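Local coordinates for protein glucanase (Klebsiella pneumoniae, PDB 5GY3) that probably hydrolyses internal beta-1,4-glucosidic linkages in cellulose, lichenin and cereal beta-glucans, as a family 8 glycoside hydrolase, at residues A[67-72]-A[79-84]; A[149-154]-A[218-223]. One frame throughout, in Å; residues are numbered along the deposited sequence.

Overall arrangement
Contact 1 comes first along the chain and closes before contact 2 opens. It pairs 67-72, which carries the short strand 70-71, with the loop 79-84 that leads into helix 86-103. Contact 2 joins the turn before helix 155-164 to the start of helix 220-228. Contact 1 lies near the surface, about 17 Å from the centre of the chain, and contact 2 is buried, about 6 Å from it. Their centres are 21 Å apart. Asp87, the predicted nucleophile in helix 86-103, relates them: the side chains of Trp69 and Tyr152 lie about 7 Å and 3 Å from its own. Both contacts therefore probably border the catalytic site of the (alpha/alpha)6 barrel.

Contact 1: residues A[67-72]-A[79-84]; sequences FYWRYN and IADKNN
Trp69 and Asn83 hold the tight end of this contact. Trp69 N donates to Asn83 O at 3.1 Å. Beside this bond, Asn84 CB packs 3.2 Å from Phe67 O. The side-chain amides of Asn83 and Asn84 turn to other partners, among them Lys138 and Asp89. The indole NH of Trp69 adds a second bond, with NE1 3.0 Å from Asp81 OD2. The carboxylate lies at the indole edge with its plane 86° from the ring, and NE1 meets OD2 from above the carboxylate plane. The other oxygen, Asp81 OD1, accepts from Asn83 N and closes an Asx turn.

The solvent side is looser. Lys82 bends at chi2 (-64°), and its chain passes over one face of the Tyr68 ring. CD makes a CH-pi contact 4.3 Å from the ring centroid, and NZ a cation-pi contact at 5.0 Å. NZ also donates to Ile79 O, and one water joins it to Tyr68 OH. Between the backbones, a second water donates to Arg70 O and Asp81 O.

Toward helix 45-59, Ile79 CG2 touches the edge of the Tyr71 ring at CD1, 3.9 Å away. Strand 70-71 pairs antiparallel with strand 27-28. Loop 79-84 folds back along 67-71, held at Trp69, beside the predicted active site of a family 8 (alpha/alpha)6 barrel.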
ATOM      1  N   PHE A  67       7.008 -12.856   2.543  1.00  9.88           N
ATOM      2  CA  PHE A  67       8.285 -12.305   2.114  1.00 11.79           C
ATOM      3  C   PHE A  67       8.892 -11.455   3.220  1.00 11.70           C
ATOM      4  O   PHE A  67       8.203 -10.616   3.806  1.00 14.78           O
ATOM      5  CB  PHE A  67       8.115 -11.460   0.840  1.00 11.03           C
ATOM      6  CG  PHE A  67       7.501 -12.218  -0.299  1.00 11.43           C
ATOM      7  CD1 PHE A  67       6.127 -12.276  -0.451  1.00  9.43           C
ATOM      8  CD2 PHE A  67       8.298 -12.899  -1.204  1.00 13.61           C
ATOM      9  CE1 PHE A  67       5.558 -13.000  -1.499  1.00 12.99           C
ATOM     10  CE2 PHE A  67       7.740 -13.613  -2.257  1.00 14.65           C
ATOM     11  CZ  PHE A  67       6.369 -13.670  -2.396  1.00 13.71           C
ATOM     12  N   TYR A  68      10.187 -11.653   3.487  1.00 14.12           N
ATOM     13  CA  TYR A  68      10.934 -10.682   4.284  1.00 13.03           C
ATOM     14  C   TYR A  68      10.775  -9.298   3.668  1.00 15.53           C
ATOM     15  O   TYR A  68      10.920  -9.132   2.454  1.00 13.46           O
ATOM     16  CB  TYR A  68      12.414 -11.073   4.339  1.00 16.82           C
ATOM     17  CG  TYR A  68      12.646 -12.501   4.776  1.00 16.61           C
ATOM     18  CD1 TYR A  68      12.084 -12.989   5.948  1.00 22.67           C
ATOM     19  CD2 TYR A  68      13.426 -13.362   4.016  1.00 20.13           C
ATOM     20  CE1 TYR A  68      12.299 -14.292   6.356  1.00 24.05           C
ATOM     21  CE2 TYR A  68      13.642 -14.671   4.413  1.00 23.60           C
ATOM     22  CZ  TYR A  68      13.076 -15.130   5.584  1.00 24.65           C
ATOM     23  OH  TYR A  68      13.287 -16.433   5.986  1.00 28.01           O
ATOM     24  N   TRP A  69      10.463  -8.300   4.498  1.00 12.23           N
ATOM     25  CA  TRP A  69       9.942  -7.063   3.927  1.00 15.04           C
ATOM     26  C   TRP A  69      11.020  -6.116   3.419  1.00 13.65           C
ATOM     27  O   TRP A  69      10.722  -5.296   2.555  1.00 13.50           O
ATOM     28  CB  TRP A  69       9.062  -6.317   4.937  1.00 13.03           C
ATOM     29  CG  TRP A  69       9.826  -5.563   5.998  1.00 16.22           C
ATOM     30  CD1 TRP A  69      10.418  -6.087   7.110  1.00 18.56           C
ATOM     31  CD2 TRP A  69      10.057  -4.144   6.049  1.00 14.28           C
ATOM     32  NE1 TRP A  69      11.006  -5.082   7.854  1.00 16.64           N
ATOM     33  CE2 TRP A  69      10.801  -3.883   7.220  1.00 20.00           C
ATOM     34  CE3 TRP A  69       9.709  -3.070   5.215  1.00 16.73           C
ATOM     35  CZ2 TRP A  69      11.205  -2.594   7.577  1.00 22.84           C
ATOM     36  CZ3 TRP A  69      10.111  -1.790   5.572  1.00 23.72           C
ATOM     37  CH2 TRP A  69      10.847  -1.565   6.745  1.00 23.86           C
ATOM     38  N   ARG A  70      12.254  -6.205   3.912  1.00 15.14           N
ATOM     39  CA  ARG A  70      13.262  -5.192   3.630  1.00 16.48           C
ATOM     40  C   ARG A  70      14.592  -5.831   3.252  1.00 17.11           C
ATOM     41  O   ARG A  70      14.999  -6.841   3.835  1.00 16.22           O
ATOM     42  CB  ARG A  70      13.448  -4.280   4.846  1.00 16.87           C
ATOM     43  CG  ARG A  70      14.326  -3.057   4.617  1.00 18.70           C
ATOM     44  CD  ARG A  70      14.234  -2.158   5.852  1.00 23.33           C
ATOM     45  NE  ARG A  70      15.187  -1.050   5.848  1.00 25.72           N
ATOM     46  CZ  ARG A  70      16.447  -1.160   6.261  1.00 27.82           C
ATOM     47  NH1 ARG A  70      16.907  -2.332   6.680  1.00 22.99           N
ATOM     48  NH2 ARG A  70      17.250  -0.102   6.241  1.00 25.96           N
ATOM     49  N   TYR A  71      15.276  -5.217   2.286  1.00 14.05           N
ATOM     50  CA  TYR A  71      16.576  -5.675   1.809  1.00 18.25           C
ATOM     51  C   TYR A  71      17.540  -4.498   1.836  1.00 15.71           C
ATOM     52  O   TYR A  71      17.337  -3.515   1.114  1.00 16.15           O
ATOM     53  CB  TYR A  71      16.460  -6.252   0.390  1.00 17.79           C
ATOM     54  CG  TYR A  71      17.764  -6.782  -0.179  1.00 16.30           C
ATOM     55  CD1 TYR A  71      18.169  -8.084   0.065  1.00 17.20           C
ATOM     56  CD2 TYR A  71      18.575  -5.977  -0.969  1.00 20.33           C
ATOM     57  CE1 TYR A  71      19.347  -8.576  -0.462  1.00 19.42           C
ATOM     58  CE2 TYR A  71      19.761  -6.464  -1.505  1.00 22.21           C
ATOM     59  CZ  TYR A  71      20.138  -7.763  -1.244  1.00 19.79           C
ATOM     60  OH  TYR A  71      21.313  -8.252  -1.769  1.00 25.86           O
ATOM     61  N   ASN A  72      18.567  -4.578   2.688  1.00 19.60           N
ATOM     62  CA  ASN A  72      19.561  -3.513   2.801  1.00 21.33           C
ATOM     63  C   ASN A  72      20.882  -3.991   2.208  1.00 22.34           C
ATOM     64  O   ASN A  72      21.600  -4.779   2.844  1.00 21.22           O
ATOM     65  CB  ASN A  72      19.744  -3.090   4.264  1.00 16.05           C
ATOM     66  CG  ASN A  72      20.695  -1.907   4.421  1.00 22.57           C
ATOM     67  OD1 ASN A  72      21.258  -1.412   3.443  1.00 23.48           O
ATOM     68  ND2 ASN A  72      20.859  -1.438   5.652  1.00 20.17           N
ATOM     69  N   ILE A  79      19.108  -9.060   4.894  1.00 19.25           N
ATOM     70  CA  ILE A  79      17.747  -9.379   5.307  1.00 23.29           C
ATOM     71  C   ILE A  79      17.757  -9.658   6.804  1.00 27.29           C
ATOM     72  O   ILE A  79      17.397 -10.751   7.252  1.00 30.67           O
ATOM     73  CB  ILE A  79      17.173 -10.559   4.499  1.00 26.10           C
ATOM     74  CG1 ILE A  79      18.156 -11.730   4.442  1.00 31.98           C
ATOM     75  CG2 ILE A  79      16.868 -10.130   3.090  1.00 24.19           C
ATOM     76  CD1 ILE A  79      17.692 -12.866   3.541  1.00 26.79           C
ATOM     77  N   ALA A  80      18.171  -8.661   7.587  1.00 27.09           N
ATOM     78  CA  ALA A  80      18.260  -8.834   9.035  1.00 31.55           C
ATOM     79  C   ALA A  80      16.883  -9.022   9.662  1.00 28.08           C
ATOM     80  O   ALA A  80      16.688  -9.920  10.489  1.00 32.84           O
ATOM     81  CB  ALA A  80      18.979  -7.641   9.665  1.00 28.81           C
ATOM     82  N   ASP A  81      15.914  -8.178   9.294  1.00 31.17           N
ATOM     83  CA  ASP A  81      14.562  -8.282   9.835  1.00 24.36           C
ATOM     84  C   ASP A  81      13.813  -9.391   9.106  1.00 26.06           C
ATOM     85  O   ASP A  81      13.564  -9.293   7.899  1.00 20.16           O
ATOM     86  CB  ASP A  81      13.817  -6.951   9.702  1.00 27.25           C
ATOM     87  CG  ASP A  81      12.466  -6.954  10.414  1.00 26.96           C
ATOM     88  OD1 ASP A  81      11.978  -8.035  10.815  1.00 29.05           O
ATOM     89  OD2 ASP A  81      11.870  -5.867  10.570  1.00 35.88           O
ATOM     90  N   LYS A  82      13.436 -10.431   9.843  1.00 23.49           N
ATOM     91  CA  LYS A  82      12.799 -11.607   9.270  1.00 23.96           C
ATOM     92  C   LYS A  82      11.276 -11.510   9.248  1.00 22.66           C
ATOM     93  O   LYS A  82      10.611 -12.511   8.960  1.00 26.07           O
ATOM     94  CB  LYS A  82      13.234 -12.853  10.043  1.00 26.02           C
ATOM     95  CG  LYS A  82      14.739 -13.039  10.082  1.00 27.71           C
ATOM     96  CD  LYS A  82      15.289 -13.279   8.682  1.00 26.72           C
ATOM     97  CE  LYS A  82      16.809 -13.401   8.698  1.00 32.49           C
ATOM     98  NZ  LYS A  82      17.341 -13.533   7.309  1.00 29.66           N
ATOM     99  N   ASN A  83      10.712 -10.338   9.515  1.00 19.85           N
ATOM    100  CA  ASN A  83       9.268 -10.172   9.483  1.00 16.44           C
ATOM    101  C   ASN A  83       8.827  -9.759   8.083  1.00 16.57           C
ATOM    102  O   ASN A  83       9.622  -9.292   7.264  1.00 15.50           O
ATOM    103  CB  ASN A  83       8.814  -9.131  10.510  1.00 21.37           C
ATOM    104  CG  ASN A  83       7.379  -9.356  11.005  1.00 20.00           C
ATOM    105  OD1 ASN A  83       6.831 -10.467  10.945  1.00 15.38           O
ATOM    106  ND2 ASN A  83       6.775  -8.293  11.521  1.00 23.94           N
ATOM    107  N   ASN A  84       7.541  -9.945   7.816  1.00 15.56           N
ATOM    108  CA  ASN A  84       6.935  -9.529   6.563  1.00 13.50           C
ATOM    109  C   ASN A  84       6.240  -8.189   6.762  1.00 14.78           C
ATOM    110  O   ASN A  84       6.096  -7.691   7.883  1.00 14.41           O
ATOM    111  CB  ASN A  84       5.934 -10.581   6.076  1.00 13.15           C
ATOM    112  CG  ASN A  84       4.697 -10.657   6.956  1.00 12.72           C
ATOM    113  OD1 ASN A  84       4.787 -11.019   8.135  1.00 14.82           O
ATOM    114  ND2 ASN A  84       3.536 -10.306   6.396  1.00 10.68           N
TER
HETATM  115  O   HOH W   1      16.527 -16.193   6.249  1.00 33.23           O
HETATM  116  O   HOH W   2      14.052  -7.310   6.206  1.00 32.98           O

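Contact 2: residues A[149-154]-A[218-223]; sequences NPSYFI and AIRIPL
A 3-10 turn, 150-152, packs here against the start of helix 220-228 in the (alpha/alpha)6 barrel of this family 8 enzyme, beside the predicted nucleophile Asp87. Ser151 and Ile221 are the closest pair of backbones, with CA atoms 5.1 Å apart. The apolar part is small. Ile221 reaches across with CG1 anti to its carbonyl carbon (chi1 -63°). CG1 lies 3.7 Å from Ser151 CA, and the terminal CD1 rests 3.8 Å from Pro150 CB.

The polar part centres on Arg220 and Ser151. Arg220 bends at chi3 (-54°) and brings NH2 to 2.9 Å from Ser151 OG. NH2 also makes long, weak ion pairs with Asp87 and Asp217, and NH1 a similar one with Glu30. Tyr152 CE1 lies at the edge of the guanidinium, 4.1 Å from NH2, with the ring and guanidinium planes 37° apart. Asn149 braces the turn from within. Its ND2 donates to Asp217, while its OD1 accepts from Ser151 OG at 2.6 Å, from above the amide plane. One water bridges the segments, donating to Ser151 O at 2.8 Å and weakly accepting from Arg220 NE at 3.0 Å.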
ATOM      1  N   ASN A 149      -2.296  -0.954  10.657  1.00  6.04           N
ATOM      2  CA  ASN A 149      -1.961   0.125   9.733  1.00  6.37           C
ATOM      3  C   ASN A 149      -3.059   0.134   8.675  1.00  5.97           C
ATOM      4  O   ASN A 149      -3.082  -0.742   7.793  1.00  6.44           O
ATOM      5  CB  ASN A 149      -0.579  -0.081   9.123  1.00  7.70           C
ATOM      6  CG  ASN A 149      -0.118   1.121   8.327  1.00  5.89           C
ATOM      7  OD1 ASN A 149      -0.897   1.717   7.578  1.00  7.92           O
ATOM      8  ND2 ASN A 149       1.145   1.499   8.496  1.00  8.87           N
ATOM      9  N   PRO A 150      -4.022   1.055   8.757  1.00  6.55           N
ATOM     10  CA  PRO A 150      -5.139   1.005   7.803  1.00  5.94           C
ATOM     11  C   PRO A 150      -4.723   1.231   6.365  1.00  7.79           C
ATOM     12  O   PRO A 150      -5.489   0.866   5.463  1.00  6.66           O
ATOM     13  CB  PRO A 150      -6.091   2.112   8.295  1.00  6.93           C
ATOM     14  CG  PRO A 150      -5.254   2.998   9.176  1.00  8.59           C
ATOM     15  CD  PRO A 150      -4.260   2.039   9.828  1.00  7.89           C
ATOM     16  N   SER A 151      -3.537   1.793   6.114  1.00  6.11           N
ATOM     17  CA  SER A 151      -3.035   1.885   4.745  1.00  5.25           C
ATOM     18  C   SER A 151      -2.606   0.530   4.189  1.00  6.65           C
ATOM     19  O   SER A 151      -2.277   0.445   3.003  1.00  8.18           O
ATOM     20  CB  SER A 151      -1.872   2.878   4.666  1.00  8.27           C
ATOM     21  OG  SER A 151      -0.632   2.295   5.009  1.00  9.41           O
ATOM     22  N   TYR A 152      -2.605  -0.524   5.010  1.00  6.09           N
ATOM     23  CA  TYR A 152      -2.426  -1.890   4.522  1.00  8.16           C
ATOM     24  C   TYR A 152      -3.753  -2.565   4.174  1.00  8.65           C
ATOM     25  O   TYR A 152      -3.752  -3.730   3.747  1.00  9.43           O
ATOM     26  CB  TYR A 152      -1.688  -2.766   5.552  1.00  7.48           C
ATOM     27  CG  TYR A 152      -0.258  -2.393   5.903  1.00  8.03           C
ATOM     28  CD1 TYR A 152       0.257  -1.131   5.635  1.00  9.01           C
ATOM     29  CD2 TYR A 152       0.575  -3.321   6.518  1.00  9.01           C
ATOM     30  CE1 TYR A 152       1.568  -0.793   5.969  1.00  9.76           C
ATOM     31  CE2 TYR A 152       1.889  -2.995   6.866  1.00 11.03           C
ATOM     32  CZ  TYR A 152       2.373  -1.731   6.587  1.00 13.30           C
ATOM     33  OH  TYR A 152       3.659  -1.388   6.913  1.00 13.44           O
ATOM     34  N   PHE A 153      -4.884  -1.877   4.346  1.00  7.80           N
ATOM     35  CA  PHE A 153      -6.183  -2.408   3.902  1.00  7.20           C
ATOM     36  C   PHE A 153      -6.331  -2.099   2.411  1.00  9.21           C
ATOM     37  O   PHE A 153      -6.994  -1.143   2.005  1.00  8.58           O
ATOM     38  CB  PHE A 153      -7.357  -1.793   4.664  1.00  9.51           C
ATOM     39  CG  PHE A 153      -7.327  -1.952   6.172  1.00  9.01           C
ATOM     40  CD1 PHE A 153      -6.382  -2.728   6.826  1.00 10.47           C
ATOM     41  CD2 PHE A 153      -8.292  -1.299   6.934  1.00 10.17           C
ATOM     42  CE1 PHE A 153      -6.390  -2.833   8.228  1.00  8.96           C
ATOM     43  CE2 PHE A 153      -8.312  -1.406   8.327  1.00 10.91           C
ATOM     44  CZ  PHE A 153      -7.357  -2.172   8.966  1.00 10.43           C
ATOM     45  N   ILE A 154      -5.713  -2.928   1.574  1.00  7.64           N
ATOM     46  CA  ILE A 154      -5.610  -2.613   0.130  1.00  7.83           C
ATOM     47  C   ILE A 154      -6.886  -3.134  -0.525  1.00  8.28           C
ATOM     48  O   ILE A 154      -6.928  -4.197  -1.153  1.00  8.55           O
ATOM     49  CB  ILE A 154      -4.331  -3.170  -0.490  1.00  6.42           C
ATOM     50  CG1 ILE A 154      -3.130  -2.686   0.337  1.00  6.83           C
ATOM     51  CG2 ILE A 154      -4.205  -2.666  -1.938  1.00  8.12           C
ATOM     52  CD1 ILE A 154      -1.774  -3.123  -0.194  1.00 11.83           C
ATOM     53  N   ALA A 218      -0.649   6.779   5.734  1.00  6.41           N
ATOM     54  CA  ALA A 218      -2.100   6.958   5.717  1.00  6.47           C
ATOM     55  C   ALA A 218      -2.602   7.584   4.423  1.00  6.55           C
ATOM     56  O   ALA A 218      -3.740   7.308   4.015  1.00  6.29           O
ATOM     57  CB  ALA A 218      -2.523   7.809   6.913  1.00  5.46           C
ATOM     58  N   ILE A 219      -1.774   8.406   3.765  1.00  7.47           N
ATOM     59  CA  ILE A 219      -2.188   9.062   2.528  1.00  6.46           C
ATOM     60  C   ILE A 219      -2.517   8.049   1.432  1.00  6.41           C
ATOM     61  O   ILE A 219      -3.227   8.379   0.478  1.00  8.14           O
ATOM     62  CB  ILE A 219      -1.090  10.055   2.088  1.00  8.91           C
ATOM     63  CG1 ILE A 219      -1.603  10.984   0.984  1.00  9.41           C
ATOM     64  CG2 ILE A 219       0.146   9.304   1.609  1.00 10.07           C
ATOM     65  CD1 ILE A 219      -2.849  11.753   1.383  1.00  8.76           C
ATOM     66  N   ARG A 220      -2.050   6.803   1.546  1.00  6.17           N
ATOM     67  CA  ARG A 220      -2.438   5.791   0.568  1.00  7.38           C
ATOM     68  C   ARG A 220      -3.888   5.343   0.723  1.00  6.08           C
ATOM     69  O   ARG A 220      -4.429   4.730  -0.205  1.00  5.23           O
ATOM     70  CB  ARG A 220      -1.508   4.576   0.663  1.00  8.24           C
ATOM     71  CG  ARG A 220      -0.127   4.878   0.133  1.00 11.54           C
ATOM     72  CD  ARG A 220       0.717   3.625   0.013  1.00 15.92           C
ATOM     73  NE  ARG A 220       0.764   2.894   1.277  1.00 19.42           N
ATOM     74  CZ  ARG A 220       1.753   2.977   2.159  1.00 17.45           C
ATOM     75  NH1 ARG A 220       2.788   3.770   1.910  1.00 22.11           N
ATOM     76  NH2 ARG A 220       1.707   2.263   3.286  1.00 13.43           N
ATOM     77  N   ILE A 221      -4.520   5.623   1.869  1.00  4.81           N
ATOM     78  CA  ILE A 221      -5.894   5.166   2.090  1.00  4.91           C
ATOM     79  C   ILE A 221      -6.855   5.744   1.057  1.00  8.89           C
ATOM     80  O   ILE A 221      -7.620   4.974   0.451  1.00  5.15           O
ATOM     81  CB  ILE A 221      -6.315   5.465   3.544  1.00  5.84           C
ATOM     82  CG1 ILE A 221      -5.423   4.684   4.517  1.00  6.97           C
ATOM     83  CG2 ILE A 221      -7.818   5.175   3.791  1.00  5.68           C
ATOM     84  CD1 ILE A 221      -5.563   5.110   6.006  1.00  6.04           C
ATOM     85  N   PRO A 222      -6.886   7.058   0.803  1.00  6.67           N
ATOM     86  CA  PRO A 222      -7.791   7.558  -0.240  1.00  7.95           C
ATOM     87  C   PRO A 222      -7.422   7.069  -1.625  1.00  5.13           C
ATOM     88  O   PRO A 222      -8.306   6.918  -2.481  1.00  6.53           O
ATOM     89  CB  PRO A 222      -7.669   9.084  -0.119  1.00  6.98           C
ATOM     90  CG  PRO A 222      -6.360   9.311   0.593  1.00  5.79           C
ATOM     91  CD  PRO A 222      -6.232   8.159   1.539  1.00  5.40           C
ATOM     92  N   LEU A 223      -6.138   6.817  -1.877  1.00  5.76           N
ATOM     93  CA  LEU A 223      -5.755   6.153  -3.115  1.00  5.73           C
ATOM     94  C   LEU A 223      -6.442   4.799  -3.237  1.00  7.59           C
ATOM     95  O   LEU A 223      -7.094   4.514  -4.245  1.00  8.40           O
ATOM     96  CB  LEU A 223      -4.237   5.995  -3.180  1.00  7.32           C
ATOM     97  CG  LEU A 223      -3.681   5.036  -4.239  1.00  7.05           C
ATOM     98  CD1 LEU A 223      -3.986   5.514  -5.670  1.00  9.47           C
ATOM     99  CD2 LEU A 223      -2.181   4.899  -4.038  1.00  8.40           C
TER
HETATM  100  O   HOH W   3      -0.001  -0.051   1.450  1.00 11.83           O